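Local structure of aspartate semialdehyde dehydrogenase (Francisella tularensis subsp. tularensis, 4WOJ) at residues B[59-62]-B[67-70]; B[168-171]-B[176-179]; B[178-183]-B[218-223]; B[231-236]-B[244-249]; B[335-338]-B[342-345]. The protein probably catalyses the NADPH-dependent reductive dephosphorylation of L-aspartyl-4-phosphate to L-aspartate semialdehyde, a step on the way to lysine, methionine and threonine. All coordinates share one frame; numbering follows the deposited sequence.

How the contacts relate
The five contacts sample both halves of the subunit: contact 1 belongs to the nucleotide-binding half, the other four to the dimerisation domain. Contacts 2 and 3 are direct neighbours, their centres 7 Å apart; both use helix 175-191, and Ile170 CG2 packs on Leu181 CD2 at 3.7 Å. Contact 4 joins contact 2 where Gln168 NE2 lies 3.6 Å from Ile232 CD1. Both lie near the predicted active site: the side chain of Ile170 is about 8 Å from that of His276, and that of Lys246 about 8 Å from that of Cys141. Contact 5, centred 53 Å from contact 1, reaches Glu244 of contact 4 in the second subunit through Lys335.

Contact 1: residues B[59-62]-B[67-70]; sequences ALQD and DQLS
The short strand 61-62 and the helical turn 67-70 draw together at Gln61 and Gln68, whose CA atoms stand 7.2 Å apart, with four residues between the two segments. In the Rossmann-type nucleotide-binding domain this strand forms one edge of the parallel sheet, beside strand 36-42, and the short helix lies in the crossover that carries the chain on to strand 74-77. The contact illustrates how one amide side chain can tie a helix to a neighbouring strand. Gln68 reaches across from this single short turn of helix and presents OE1 to the backbone of Asp62, with Asp62 N 3.1 Å from Gln68 OE1. The N-H points almost straight at its acceptor (169°), although it arrives tilted from the carbonyl plane of the amide. The carboxylate of Asp62 does not share in this bond; its OD1 is taken by the backbone N of Tyr64. Gln61 crosses Gln68 at a slant, its CG leaning against the other amide with Gln61 CG 3.5 Å from Gln68 NE2. With CG anti to its own carbonyl carbon (chi1 -72°) and an extended chain beyond, Gln61 carries its amide past that of Gln68, the two planes only 26° apart. Its oxygen ends near the base of the partner side chain, Gln61 OE1 lying 3.5 Å from Gln68 CB.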
loop_
_atom_site.group_PDB
_atom_site.type_symbol
_atom_site.label_atom_id
_atom_site.label_comp_id
_atom_site.label_asym_id
_atom_site.label_seq_id
_atom_site.Cartn_x
_atom_site.Cartn_y
_atom_site.Cartn_z
ATOM N N ALA B 59 -40.835 -17.711 -6.173
ATOM C CA ALA B 59 -39.879 -18.809 -6.138
ATOM C C ALA B 59 -38.631 -18.506 -6.941
ATOM O O ALA B 59 -38.677 -17.780 -7.937
ATOM C CB ALA B 59 -40.523 -20.061 -6.680
ATOM N N LEU B 60 -37.527 -19.108 -6.519
ATOM C CA LEU B 60 -36.265 -18.960 -7.240
ATOM C C LEU B 60 -36.315 -19.751 -8.521
ATOM O O LEU B 60 -36.627 -20.931 -8.504
ATOM C CB LEU B 60 -35.082 -19.437 -6.406
ATOM C CG LEU B 60 -34.881 -18.699 -5.094
ATOM C CD1 LEU B 60 -33.793 -19.388 -4.294
ATOM C CD2 LEU B 60 -34.562 -17.236 -5.364
ATOM N N GLN B 61 -36.004 -19.088 -9.624
ATOM C CA GLN B 61 -35.905 -19.755 -10.904
ATOM C C GLN B 61 -34.467 -20.207 -11.142
ATOM O O GLN B 61 -33.581 -19.889 -10.361
ATOM C CB GLN B 61 -36.468 -18.852 -12.002
ATOM C CG GLN B 61 -37.989 -18.775 -11.899
ATOM C CD GLN B 61 -38.641 -17.810 -12.876
ATOM O OE1 GLN B 61 -38.203 -17.636 -14.032
ATOM N NE2 GLN B 61 -39.705 -17.169 -12.411
ATOM N N ASP B 62 -34.262 -20.958 -12.216
ATOM C CA ASP B 62 -32.972 -21.596 -12.539
ATOM C C ASP B 62 -32.056 -20.663 -13.353
ATOM O O ASP B 62 -32.431 -20.189 -14.435
ATOM C CB ASP B 62 -33.244 -22.904 -13.307
ATOM C CG ASP B 62 -31.975 -23.712 -13.648
ATOM O OD1 ASP B 62 -30.840 -23.392 -13.203
ATOM O OD2 ASP B 62 -32.150 -24.714 -14.378
ATOM N N ASP B 67 -34.764 -20.780 -20.955
ATOM C CA ASP B 67 -36.128 -20.369 -21.282
ATOM C C ASP B 67 -36.587 -19.308 -20.310
ATOM O O ASP B 67 -37.149 -18.307 -20.699
ATOM C CB ASP B 67 -37.102 -21.558 -21.241
ATOM C CG ASP B 67 -37.234 -22.256 -22.584
ATOM O OD1 ASP B 67 -36.206 -22.406 -23.286
ATOM O OD2 ASP B 67 -38.368 -22.660 -22.928
ATOM N N GLN B 68 -36.357 -19.577 -19.034
ATOM C CA GLN B 68 -36.820 -18.708 -17.949
ATOM C C GLN B 68 -36.124 -17.360 -18.029
ATOM O O GLN B 68 -36.768 -16.326 -17.900
ATOM C CB GLN B 68 -36.587 -19.380 -16.584
ATOM C CG GLN B 68 -37.439 -20.641 -16.382
ATOM C CD GLN B 68 -37.424 -21.187 -14.946
ATOM O OE1 GLN B 68 -36.383 -21.610 -14.413
ATOM N NE2 GLN B 68 -38.581 -21.198 -14.331
ATOM N N LEU B 69 -34.812 -17.382 -18.269
ATOM C CA LEU B 69 -34.029 -16.149 -18.453
ATOM C C LEU B 69 -34.556 -15.324 -19.635
ATOM O O LEU B 69 -34.689 -14.112 -19.538
ATOM C CB LEU B 69 -32.550 -16.471 -18.700
ATOM C CG LEU B 69 -31.701 -17.001 -17.547
ATOM C CD1 LEU B 69 -30.367 -17.476 -18.095
ATOM C CD2 LEU B 69 -31.491 -15.935 -16.488
ATOM N N SER B 70 -34.880 -16.010 -20.722
ATOM C CA SER B 70 -35.390 -15.378 -21.955
ATOM C C SER B 70 -36.602 -14.470 -21.789
ATOM O O SER B 70 -36.783 -13.519 -22.544
ATOM C CB SER B 70 -35.763 -16.448 -22.978
ATOM O OG SER B 70 -34.637 -17.239 -23.317
#

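Contact 2: residues B[168-171]-B[176-179]; sequences QAIS and AAMQ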
loop_
_atom_site.group_PDB
_atom_site.type_symbol
_atom_site.label_atom_id
_atom_site.label_comp_id
_atom_site.label_asym_id
_atom_site.label_seq_id
_atom_site.Cartn_x
_atom_site.Cartn_y
_atom_site.Cartn_z
ATOM N N GLN B 168 -5.152 -2.608 -2.428
ATOM C CA GLN B 168 -6.433 -3.217 -2.671
ATOM C C GLN B 168 -6.899 -4.257 -1.669
ATOM O O GLN B 168 -6.161 -5.157 -1.284
ATOM C CB GLN B 168 -6.389 -3.918 -4.000
ATOM C CG GLN B 168 -6.370 -2.910 -5.105
ATOM C CD GLN B 168 -6.305 -3.568 -6.443
ATOM O OE1 GLN B 168 -5.435 -3.229 -7.270
ATOM N NE2 GLN B 168 -7.248 -4.491 -6.700
ATOM N N ALA B 169 -8.155 -4.137 -1.307
ATOM C CA ALA B 169 -8.769 -4.974 -0.276
ATOM C C ALA B 169 -9.211 -6.334 -0.821
ATOM O O ALA B 169 -9.368 -6.559 -2.021
ATOM C CB ALA B 169 -9.946 -4.250 0.319
ATOM N N ILE B 170 -9.420 -7.247 0.109
ATOM C CA ILE B 170 -9.554 -8.623 -0.253
ATOM C C ILE B 170 -10.912 -8.856 -0.862
ATOM O O ILE B 170 -11.075 -9.788 -1.599
ATOM C CB ILE B 170 -9.251 -9.548 0.941
ATOM C CG1 ILE B 170 -9.132 -11.000 0.482
ATOM C CG2 ILE B 170 -10.328 -9.428 2.043
ATOM C CD1 ILE B 170 -8.086 -11.266 -0.580
ATOM N N SER B 171 -11.883 -7.983 -0.608
ATOM C CA SER B 171 -13.249 -8.220 -1.094
ATOM C C SER B 171 -13.354 -8.393 -2.569
ATOM O O SER B 171 -14.189 -9.140 -3.042
ATOM C CB SER B 171 -14.220 -7.137 -0.627
ATOM O OG SER B 171 -13.886 -5.875 -1.090
ATOM N N ALA B 176 -14.911 -15.972 0.014
ATOM C CA ALA B 176 -14.089 -17.025 0.644
ATOM C C ALA B 176 -12.664 -16.500 0.869
ATOM O O ALA B 176 -12.011 -16.825 1.872
ATOM C CB ALA B 176 -14.094 -18.316 -0.182
ATOM N N ALA B 177 -12.181 -15.671 -0.054
ATOM C CA ALA B 177 -10.847 -15.040 0.113
ATOM C C ALA B 177 -10.818 -14.193 1.395
ATOM O O ALA B 177 -9.851 -14.233 2.150
ATOM C CB ALA B 177 -10.494 -14.195 -1.083
ATOM N N MET B 178 -11.905 -13.459 1.633
ATOM C CA MET B 178 -12.044 -12.611 2.816
ATOM C C MET B 178 -12.093 -13.438 4.068
ATOM O O MET B 178 -11.449 -13.140 5.070
ATOM C CB MET B 178 -13.318 -11.793 2.734
ATOM C CG MET B 178 -13.396 -10.681 3.775
ATOM S SD MET B 178 -14.723 -9.575 3.249
ATOM C CE MET B 178 -14.533 -8.081 4.164
ATOM N N GLN B 179 -12.902 -14.473 4.004
ATOM C CA GLN B 179 -12.987 -15.431 5.102
ATOM C C GLN B 179 -11.607 -15.980 5.389
ATOM O O GLN B 179 -11.175 -16.024 6.535
ATOM C CB GLN B 179 -13.943 -16.564 4.741
ATOM C CG GLN B 179 -15.378 -16.267 5.112
ATOM C CD GLN B 179 -16.391 -17.045 4.293
ATOM O OE1 GLN B 179 -16.061 -18.001 3.596
ATOM N NE2 GLN B 179 -17.641 -16.622 4.371
#
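Ile170 meets helix 175-191 with two different branches, one for each of two successive helix residues. Its CG1 arm runs along Ala177: Ile170 CG1 is 3.8 Å from Ala177 CB, and Ile170 CD1 is at the same distance from that methyl. The CG2 methyl is set against Met178 instead, with Ile170 CG2 3.7 Å from Met178 CA and equally far from Met178 CG. This division of labour follows from the first torsion, which places CG1 opposite the backbone N (chi1 -169°) and leaves CG2 between N and the carbonyl carbon. The backbones are correspondingly close, 5.6 Å between the CA atoms of Ile170 and Met178. No hydrogen bond crosses here; the side chains meet through carbon, although Ile170 CG1 also lies against the carbonyl of Ala177. In the dimerisation domain the residues 168-171 form the connection between strand 159-167 and helix 175-191, so the chain leaves the mixed sheet and folds back at once onto the helix it is about to enter. A second shell fixes both partners. Ile170 is tied through its backbone to Ser272, and the next residue, Ser171, hydrogen-bonds through OG to Gln352. Met178, whose extended chain runs on past Ile170, packs on Leu273 and on Glu202 of the second subunit. Just before Ile170 in the same loop, Gln168 and Ala169 lie against His276, the predicted proton acceptor.

Contact 3: residues B[178-183]-B[218-223]; sequences MQELLQ and QKTVQT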
loop_
_atom_site.group_PDB
_atom_site.type_symbol
_atom_site.label_atom_id
_atom_site.label_comp_id
_atom_site.label_asym_id
_atom_site.label_seq_id
_atom_site.Cartn_x
_atom_site.Cartn_y
_atom_site.Cartn_z
ATOM N N MET B 178 -11.905 -13.459 1.633
ATOM C CA MET B 178 -12.044 -12.611 2.816
ATOM C C MET B 178 -12.093 -13.438 4.068
ATOM O O MET B 178 -11.449 -13.140 5.070
ATOM C CB MET B 178 -13.318 -11.793 2.734
ATOM C CG MET B 178 -13.396 -10.681 3.775
ATOM S SD MET B 178 -14.723 -9.575 3.249
ATOM C CE MET B 178 -14.533 -8.081 4.164
ATOM N N GLN B 179 -12.902 -14.473 4.004
ATOM C CA GLN B 179 -12.987 -15.431 5.102
ATOM C C GLN B 179 -11.607 -15.980 5.389
ATOM O O GLN B 179 -11.175 -16.024 6.535
ATOM C CB GLN B 179 -13.943 -16.564 4.741
ATOM C CG GLN B 179 -15.378 -16.267 5.112
ATOM C CD GLN B 179 -16.391 -17.045 4.293
ATOM O OE1 GLN B 179 -16.061 -18.001 3.596
ATOM N NE2 GLN B 179 -17.641 -16.622 4.371
ATOM N N GLU B 180 -10.910 -16.389 4.339
ATOM C CA GLU B 180 -9.520 -16.854 4.503
ATOM C C GLU B 180 -8.677 -15.809 5.265
ATOM O O GLU B 180 -8.035 -16.126 6.262
ATOM C CB GLU B 180 -8.874 -17.233 3.150
ATOM C CG GLU B 180 -7.840 -18.332 3.316
ATOM C CD GLU B 180 -7.075 -18.677 2.050
ATOM O OE1 GLU B 180 -6.294 -17.823 1.594
ATOM O OE2 GLU B 180 -7.223 -19.808 1.514
ATOM N N LEU B 181 -8.713 -14.555 4.809
ATOM C CA LEU B 181 -7.891 -13.508 5.409
ATOM C C LEU B 181 -8.218 -13.403 6.883
ATOM O O LEU B 181 -7.298 -13.311 7.736
ATOM C CB LEU B 181 -8.067 -12.147 4.701
ATOM C CG LEU B 181 -7.559 -10.919 5.497
ATOM C CD1 LEU B 181 -6.092 -10.960 5.826
ATOM C CD2 LEU B 181 -7.863 -9.633 4.766
ATOM N N LEU B 182 -9.514 -13.359 7.187
ATOM C CA LEU B 182 -9.954 -13.261 8.605
ATOM C C LEU B 182 -9.422 -14.433 9.383
ATOM O O LEU B 182 -8.962 -14.290 10.486
ATOM C CB LEU B 182 -11.465 -13.193 8.746
ATOM C CG LEU B 182 -12.139 -11.934 8.192
ATOM C CD1 LEU B 182 -13.642 -12.124 8.135
ATOM C CD2 LEU B 182 -11.758 -10.709 9.008
ATOM N N GLN B 183 -9.428 -15.592 8.765
ATOM C CA GLN B 183 -8.996 -16.799 9.452
ATOM C C GLN B 183 -7.477 -16.882 9.655
ATOM O O GLN B 183 -6.993 -17.202 10.746
ATOM C CB GLN B 183 -9.524 -17.999 8.696
ATOM C CG GLN B 183 -8.807 -19.277 9.004
ATOM C CD GLN B 183 -9.756 -20.417 8.892
ATOM O OE1 GLN B 183 -10.271 -20.688 7.811
ATOM N NE2 GLN B 183 -10.040 -21.071 10.032
ATOM N N GLN B 218 -4.620 -21.115 0.235
ATOM C CA GLN B 218 -4.835 -21.482 -1.158
ATOM C C GLN B 218 -5.569 -20.379 -1.907
ATOM O O GLN B 218 -5.258 -20.094 -3.075
ATOM C CB GLN B 218 -5.625 -22.784 -1.306
ATOM C CG GLN B 218 -5.017 -24.039 -0.675
ATOM C CD GLN B 218 -3.494 -24.026 -0.562
ATOM O OE1 GLN B 218 -2.923 -24.008 0.549
ATOM N NE2 GLN B 218 -2.829 -24.034 -1.706
ATOM N N LYS B 219 -6.532 -19.763 -1.230
ATOM C CA LYS B 219 -7.347 -18.711 -1.836
ATOM C C LYS B 219 -6.547 -17.445 -2.116
ATOM O O LYS B 219 -6.765 -16.802 -3.116
ATOM C CB LYS B 219 -8.534 -18.355 -0.941
ATOM C CG LYS B 219 -9.419 -19.529 -0.557
ATOM C CD LYS B 219 -10.262 -20.018 -1.729
ATOM C CE LYS B 219 -10.870 -21.382 -1.455
ATOM N NZ LYS B 219 -11.389 -21.504 -0.055
ATOM N N THR B 220 -5.665 -17.068 -1.194
ATOM C CA THR B 220 -4.792 -15.910 -1.362
ATOM C C THR B 220 -3.443 -16.345 -1.845
ATOM O O THR B 220 -2.555 -15.495 -2.015
ATOM C CB THR B 220 -4.576 -15.109 -0.054
ATOM O OG1 THR B 220 -4.033 -15.958 0.946
ATOM C CG2 THR B 220 -5.846 -14.544 0.445
ATOM N N VAL B 221 -3.274 -17.653 -2.052
ATOM C CA VAL B 221 -2.039 -18.216 -2.610
ATOM C C VAL B 221 -0.881 -18.187 -1.616
ATOM O O VAL B 221 -0.177 -19.191 -1.445
ATOM C CB VAL B 221 -1.644 -17.499 -3.915
ATOM C CG1 VAL B 221 -0.580 -18.301 -4.655
ATOM C CG2 VAL B 221 -2.852 -17.315 -4.808
ATOM N N GLN B 222 -0.688 -17.024 -0.973
ATOM C CA GLN B 222 0.189 -16.884 0.198
ATOM C C GLN B 222 -0.597 -16.225 1.297
ATOM O O GLN B 222 -1.662 -15.697 1.078
ATOM C CB GLN B 222 1.423 -16.049 -0.117
ATOM C CG GLN B 222 2.223 -16.519 -1.336
ATOM C CD GLN B 222 3.127 -17.727 -1.067
ATOM O OE1 GLN B 222 3.279 -18.198 0.072
ATOM N NE2 GLN B 222 3.732 -18.232 -2.129
ATOM N N THR B 223 -0.073 -16.264 2.498
ATOM C CA THR B 223 -0.724 -15.575 3.577
ATOM C C THR B 223 -0.745 -14.051 3.323
ATOM O O THR B 223 0.294 -13.440 3.085
ATOM C CB THR B 223 -0.022 -15.880 4.904
ATOM O OG1 THR B 223 -0.113 -17.285 5.177
ATOM C CG2 THR B 223 -0.678 -15.108 6.007
#
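Glu180 extends from helix 175-191 toward the turn at Lys219 and Thr220, and its atoms can be taken in order. CB points at the loop, and the chain runs straight through CG (chi2 -175°), so that the first contact comes at CD, with Glu180 CD 3.3 Å from Lys219 CB. The two carboxylate oxygens then part company. Glu180 OE2 accepts the backbone N-H of Lys219, with OE2 2.8 Å from Lys219 N, while Glu180 OE1 accepts that of the following residue, at 3.0 Å from Thr220 N. Both donors come in on the syn side, the first 22° and the second 28° out of the carboxylate plane. A single carboxylate thus grips two consecutive amides of a tight turn, in the long connection between helices 198-209 and 242-255 of the dimerisation domain, and fastens that loop to the helix. The aliphatic part of the lysine lies beside the same oxygen, with Lys219 CG 3.0 Å from Glu180 OE2; its ammonium ends farther off, Lys219 NZ being 4.8 Å from Glu180 OE2. Thr220 is held to the same helix by a second bond, from the NE2 of Gln184, one turn beyond the glutamate, to its OG1.

Contact 4: residues B[231-236]-B[244-249]; sequences WIDVGM and EYKAAT
Met236 lays its terminal methyl over the ring of Tyr245, a Met-aromatic contact in which carbon comes closer than sulfur. Met236 CE lies 3.8 Å from the centroid of the Tyr245 ring, 24° off its normal, a CH-pi approach displaced toward Tyr245 CG, whereas Met236 SD stands obliquely, 5.0 Å from the centroid of the Tyr245 ring. Bends at chi2 (-82°) and chi3 fold the methionine back to reach the ring. On the opposite face sits Thr249 OG1, which donates to the backbone oxygen of Tyr245. Lys246 extends toward the carboxylate of Asp233, but this ion pair is long, Lys246 NZ being 4.0 Å from Asp233 OD2. A water also links the two segments, donating to Glu244 OE2 at 2.7 Å and accepting from Ile232 N at 3.1 Å. Glu244 also holds Arg333 and Lys335 of the second subunit through OE1. Helix 242-255 has the loop 231-236 along one flank, while Ala247 and Ala248 press on Val263 of strand 263-266.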
loop_
_atom_site.group_PDB
_atom_site.type_symbol
_atom_site.label_atom_id
_atom_site.label_comp_id
_atom_site.label_asym_id
_atom_site.label_seq_id
_atom_site.Cartn_x
_atom_site.Cartn_y
_atom_site.Cartn_z
ATOM N N TRP B 231 0.879 -8.782 -6.800
ATOM C CA TRP B 231 0.383 -9.397 -8.031
ATOM C C TRP B 231 -1.105 -9.692 -7.947
ATOM O O TRP B 231 -1.533 -10.476 -7.113
ATOM C CB TRP B 231 1.107 -10.683 -8.342
ATOM C CG TRP B 231 0.856 -11.160 -9.745
ATOM C CD1 TRP B 231 -0.259 -11.805 -10.212
ATOM C CD2 TRP B 231 1.739 -11.045 -10.856
ATOM N NE1 TRP B 231 -0.114 -12.101 -11.539
ATOM C CE2 TRP B 231 1.109 -11.647 -11.961
ATOM C CE3 TRP B 231 3.029 -10.535 -11.021
ATOM C CZ2 TRP B 231 1.724 -11.729 -13.233
ATOM C CZ3 TRP B 231 3.647 -10.609 -12.312
ATOM C CH2 TRP B 231 2.985 -11.196 -13.383
ATOM N N ILE B 232 -1.879 -9.071 -8.836
ATOM C CA ILE B 232 -3.309 -9.316 -8.921
ATOM C C ILE B 232 -3.679 -9.733 -10.325
ATOM O O ILE B 232 -3.470 -8.999 -11.264
ATOM C CB ILE B 232 -4.144 -8.101 -8.403
ATOM C CG1 ILE B 232 -4.002 -8.028 -6.872
ATOM C CG2 ILE B 232 -5.628 -8.273 -8.716
ATOM C CD1 ILE B 232 -4.620 -6.838 -6.210
ATOM N N ASP B 233 -4.244 -10.933 -10.442
ATOM C CA ASP B 233 -4.763 -11.452 -11.716
ATOM C C ASP B 233 -3.679 -12.087 -12.640
ATOM O O ASP B 233 -2.662 -12.574 -12.179
ATOM C CB ASP B 233 -5.586 -10.392 -12.451
ATOM C CG ASP B 233 -6.852 -10.985 -13.081
ATOM O OD1 ASP B 233 -6.795 -11.359 -14.290
ATOM O OD2 ASP B 233 -7.889 -11.091 -12.366
ATOM N N VAL B 234 -3.937 -12.121 -13.937
ATOM C CA VAL B 234 -3.161 -12.957 -14.869
ATOM C C VAL B 234 -1.981 -12.144 -15.455
ATOM O O VAL B 234 -2.019 -10.911 -15.505
ATOM C CB VAL B 234 -4.073 -13.600 -15.984
ATOM C CG1 VAL B 234 -3.479 -13.461 -17.387
ATOM C CG2 VAL B 234 -4.343 -15.068 -15.692
ATOM N N GLY B 235 -0.927 -12.860 -15.838
ATOM C CA GLY B 235 0.252 -12.245 -16.444
ATOM C C GLY B 235 -0.077 -11.728 -17.823
ATOM O O GLY B 235 -0.762 -12.393 -18.599
ATOM N N MET B 236 0.386 -10.525 -18.121
ATOM C CA MET B 236 0.314 -9.996 -19.480
ATOM C C MET B 236 1.720 -10.017 -20.095
ATOM O O MET B 236 2.713 -9.943 -19.370
ATOM C CB MET B 236 -0.239 -8.578 -19.469
ATOM C CG MET B 236 -1.578 -8.447 -18.764
ATOM S SD MET B 236 -2.949 -8.918 -19.827
ATOM C CE MET B 236 -2.807 -7.601 -21.038
ATOM N N GLU B 244 -3.796 -4.505 -13.921
ATOM C CA GLU B 244 -3.103 -3.244 -14.258
ATOM C C GLU B 244 -3.359 -2.754 -15.701
ATOM O O GLU B 244 -3.563 -1.571 -15.936
ATOM C CB GLU B 244 -1.594 -3.425 -14.044
ATOM C CG GLU B 244 -1.224 -3.712 -12.592
ATOM C CD GLU B 244 0.134 -4.378 -12.399
ATOM O OE1 GLU B 244 0.800 -4.786 -13.383
ATOM O OE2 GLU B 244 0.548 -4.501 -11.234
ATOM N N TYR B 245 -3.346 -3.668 -16.660
ATOM C CA TYR B 245 -3.686 -3.334 -18.046
ATOM C C TYR B 245 -5.164 -2.831 -18.157
ATOM O O TYR B 245 -5.475 -2.026 -19.018
ATOM C CB TYR B 245 -3.418 -4.560 -18.967
ATOM C CG TYR B 245 -4.321 -4.640 -20.179
ATOM C CD1 TYR B 245 -3.927 -4.130 -21.411
ATOM C CD2 TYR B 245 -5.595 -5.211 -20.075
ATOM C CE1 TYR B 245 -4.785 -4.201 -22.498
ATOM C CE2 TYR B 245 -6.462 -5.286 -21.155
ATOM C CZ TYR B 245 -6.059 -4.783 -22.360
ATOM O OH TYR B 245 -6.951 -4.873 -23.408
ATOM N N LYS B 246 -6.072 -3.371 -17.337
ATOM C CA LYS B 246 -7.479 -2.941 -17.346
ATOM C C LYS B 246 -7.615 -1.447 -17.167
ATOM O O LYS B 246 -8.512 -0.826 -17.725
ATOM C CB LYS B 246 -8.282 -3.548 -16.187
ATOM C CG LYS B 246 -8.597 -5.021 -16.319
ATOM C CD LYS B 246 -9.540 -5.502 -15.227
ATOM C CE LYS B 246 -9.706 -7.024 -15.241
ATOM N NZ LYS B 246 -8.746 -7.717 -14.317
ATOM N N ALA B 247 -6.773 -0.883 -16.317
ATOM C CA ALA B 247 -6.893 0.517 -16.015
ATOM C C ALA B 247 -6.960 1.398 -17.272
ATOM O O ALA B 247 -7.959 2.057 -17.492
ATOM C CB ALA B 247 -5.796 0.978 -15.069
ATOM N N ALA B 248 -5.946 1.381 -18.119
ATOM C CA ALA B 248 -5.856 2.410 -19.174
ATOM C C ALA B 248 -6.981 2.283 -20.183
ATOM O O ALA B 248 -7.610 3.251 -20.545
ATOM C CB ALA B 248 -4.512 2.375 -19.850
ATOM N N THR B 249 -7.242 1.069 -20.622
ATOM C CA THR B 249 -8.174 0.801 -21.718
ATOM C C THR B 249 -9.618 1.064 -21.342
ATOM O O THR B 249 -10.384 1.614 -22.133
ATOM C CB THR B 249 -8.023 -0.657 -22.196
ATOM O OG1 THR B 249 -7.793 -1.514 -21.058
ATOM C CG2 THR B 249 -6.821 -0.749 -23.164
HETATM O O HOH W 1 -0.447 -6.515 -9.727
#

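Contact 5: residues B[335-338]-B[342-345]; sequences KSSL and DIFH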
loop_
_atom_site.group_PDB
_atom_site.type_symbol
_atom_site.label_atom_id
_atom_site.label_comp_id
_atom_site.label_asym_id
_atom_site.label_seq_id
_atom_site.Cartn_x
_atom_site.Cartn_y
_atom_site.Cartn_z
ATOM N N LYS B 335 -1.368 17.527 -3.066
ATOM C CA LYS B 335 -0.229 18.406 -2.995
ATOM C C LYS B 335 0.468 18.478 -4.327
ATOM O O LYS B 335 0.310 17.618 -5.199
ATOM C CB LYS B 335 0.713 17.915 -1.919
ATOM C CG LYS B 335 1.363 16.597 -2.235
ATOM C CD LYS B 335 2.315 16.162 -1.139
ATOM C CE LYS B 335 3.305 15.125 -1.661
ATOM N NZ LYS B 335 3.604 14.080 -0.639
ATOM N N SER B 336 1.231 19.528 -4.485
ATOM C CA SER B 336 2.073 19.717 -5.670
ATOM C C SER B 336 3.280 18.833 -5.503
ATOM O O SER B 336 3.543 18.313 -4.436
ATOM C CB SER B 336 2.518 21.164 -5.760
ATOM O OG SER B 336 3.245 21.453 -4.592
ATOM N N SER B 337 4.001 18.656 -6.575
ATOM C CA SER B 337 5.037 17.650 -6.704
ATOM C C SER B 337 6.371 18.317 -7.100
ATOM O O SER B 337 6.383 19.299 -7.795
ATOM C CB SER B 337 4.634 16.679 -7.825
ATOM O OG SER B 337 5.546 15.596 -7.947
ATOM N N LEU B 338 7.457 17.731 -6.619
ATOM C CA LEU B 338 8.806 18.069 -6.952
ATOM C C LEU B 338 9.243 17.536 -8.307
ATOM O O LEU B 338 10.297 17.868 -8.797
ATOM C CB LEU B 338 9.723 17.447 -5.911
ATOM C CG LEU B 338 9.589 18.024 -4.517
ATOM C CD1 LEU B 338 10.452 17.215 -3.524
ATOM C CD2 LEU B 338 9.950 19.502 -4.511
ATOM N N ASP B 342 3.886 20.487 -13.472
ATOM C CA ASP B 342 2.538 20.057 -13.859
ATOM C C ASP B 342 2.021 18.755 -13.187
ATOM O O ASP B 342 0.967 18.257 -13.522
ATOM C CB ASP B 342 2.416 19.966 -15.385
ATOM C CG ASP B 342 3.509 19.136 -16.035
ATOM O OD1 ASP B 342 4.225 18.437 -15.304
ATOM O OD2 ASP B 342 3.641 19.176 -17.301
ATOM N N ILE B 343 2.765 18.206 -12.243
ATOM C CA ILE B 343 2.367 16.951 -11.624
ATOM C C ILE B 343 1.859 17.242 -10.245
ATOM O O ILE B 343 2.437 18.028 -9.549
ATOM C CB ILE B 343 3.542 15.942 -11.566
ATOM C CG1 ILE B 343 3.943 15.558 -12.997
ATOM C CG2 ILE B 343 3.163 14.729 -10.722
ATOM C CD1 ILE B 343 5.174 14.690 -13.083
ATOM N N PHE B 344 0.747 16.649 -9.870
ATOM C CA PHE B 344 0.327 16.667 -8.439
ATOM C C PHE B 344 0.139 15.267 -7.912
ATOM O O PHE B 344 0.026 14.320 -8.667
ATOM C CB PHE B 344 -0.931 17.506 -8.193
ATOM C CG PHE B 344 -2.221 16.806 -8.516
ATOM C CD1 PHE B 344 -2.746 16.856 -9.795
ATOM C CD2 PHE B 344 -2.983 16.214 -7.508
ATOM C CE1 PHE B 344 -3.946 16.252 -10.101
ATOM C CE2 PHE B 344 -4.172 15.596 -7.813
ATOM C CZ PHE B 344 -4.655 15.600 -9.111
ATOM N N HIS B 345 0.165 15.163 -6.594
ATOM C CA HIS B 345 -0.101 13.901 -5.877
ATOM C C HIS B 345 -1.343 14.011 -5.039
ATOM O O HIS B 345 -1.669 15.090 -4.544
ATOM C CB HIS B 345 1.035 13.596 -4.915
ATOM C CG HIS B 345 2.391 13.646 -5.546
ATOM N ND1 HIS B 345 2.937 12.584 -6.237
ATOM C CD2 HIS B 345 3.321 14.632 -5.584
ATOM C CE1 HIS B 345 4.140 12.907 -6.661
ATOM N NE2 HIS B 345 4.401 14.138 -6.266
#
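Lys335 and His345 exchange both backbone hydrogen bonds: Lys335 N to His345 O is 2.9 Å and His345 N to Lys335 O is 2.8 Å, each with a 165° angle at the hydrogen. The next pair, Ser336 with Phe344, is non-hydrogen-bonded, with CA atoms 4.5 Å apart. Such alternation marks the antiparallel beta hairpin of strands 329-336 and 343-351, here near its turn. Beyond the ladder, side chains take over. Ser337, its OG anti to the backbone N (chi1 -175°), meets the imidazole in a hydrogen bond modelled doubtfully short, Ser337 OG to His345 NE2 at 2.5 Å, in which either could donate; the same oxygen is also hydrogen-bonded to the backbone N of Leu339. The other ring nitrogen, ND1, is engaged by Thr281 OG1, so both nitrogens have partners, which would limit the ring's rotation. Lys335 CE passes 4.0 Å from His345 CD2 on its way to the second subunit; its ammonium is hydrogen-bonded to Gly265 O of the second subunit, and Leu338 N to Asp264 of that subunit. Asp342 OD1 pairs with Lys283.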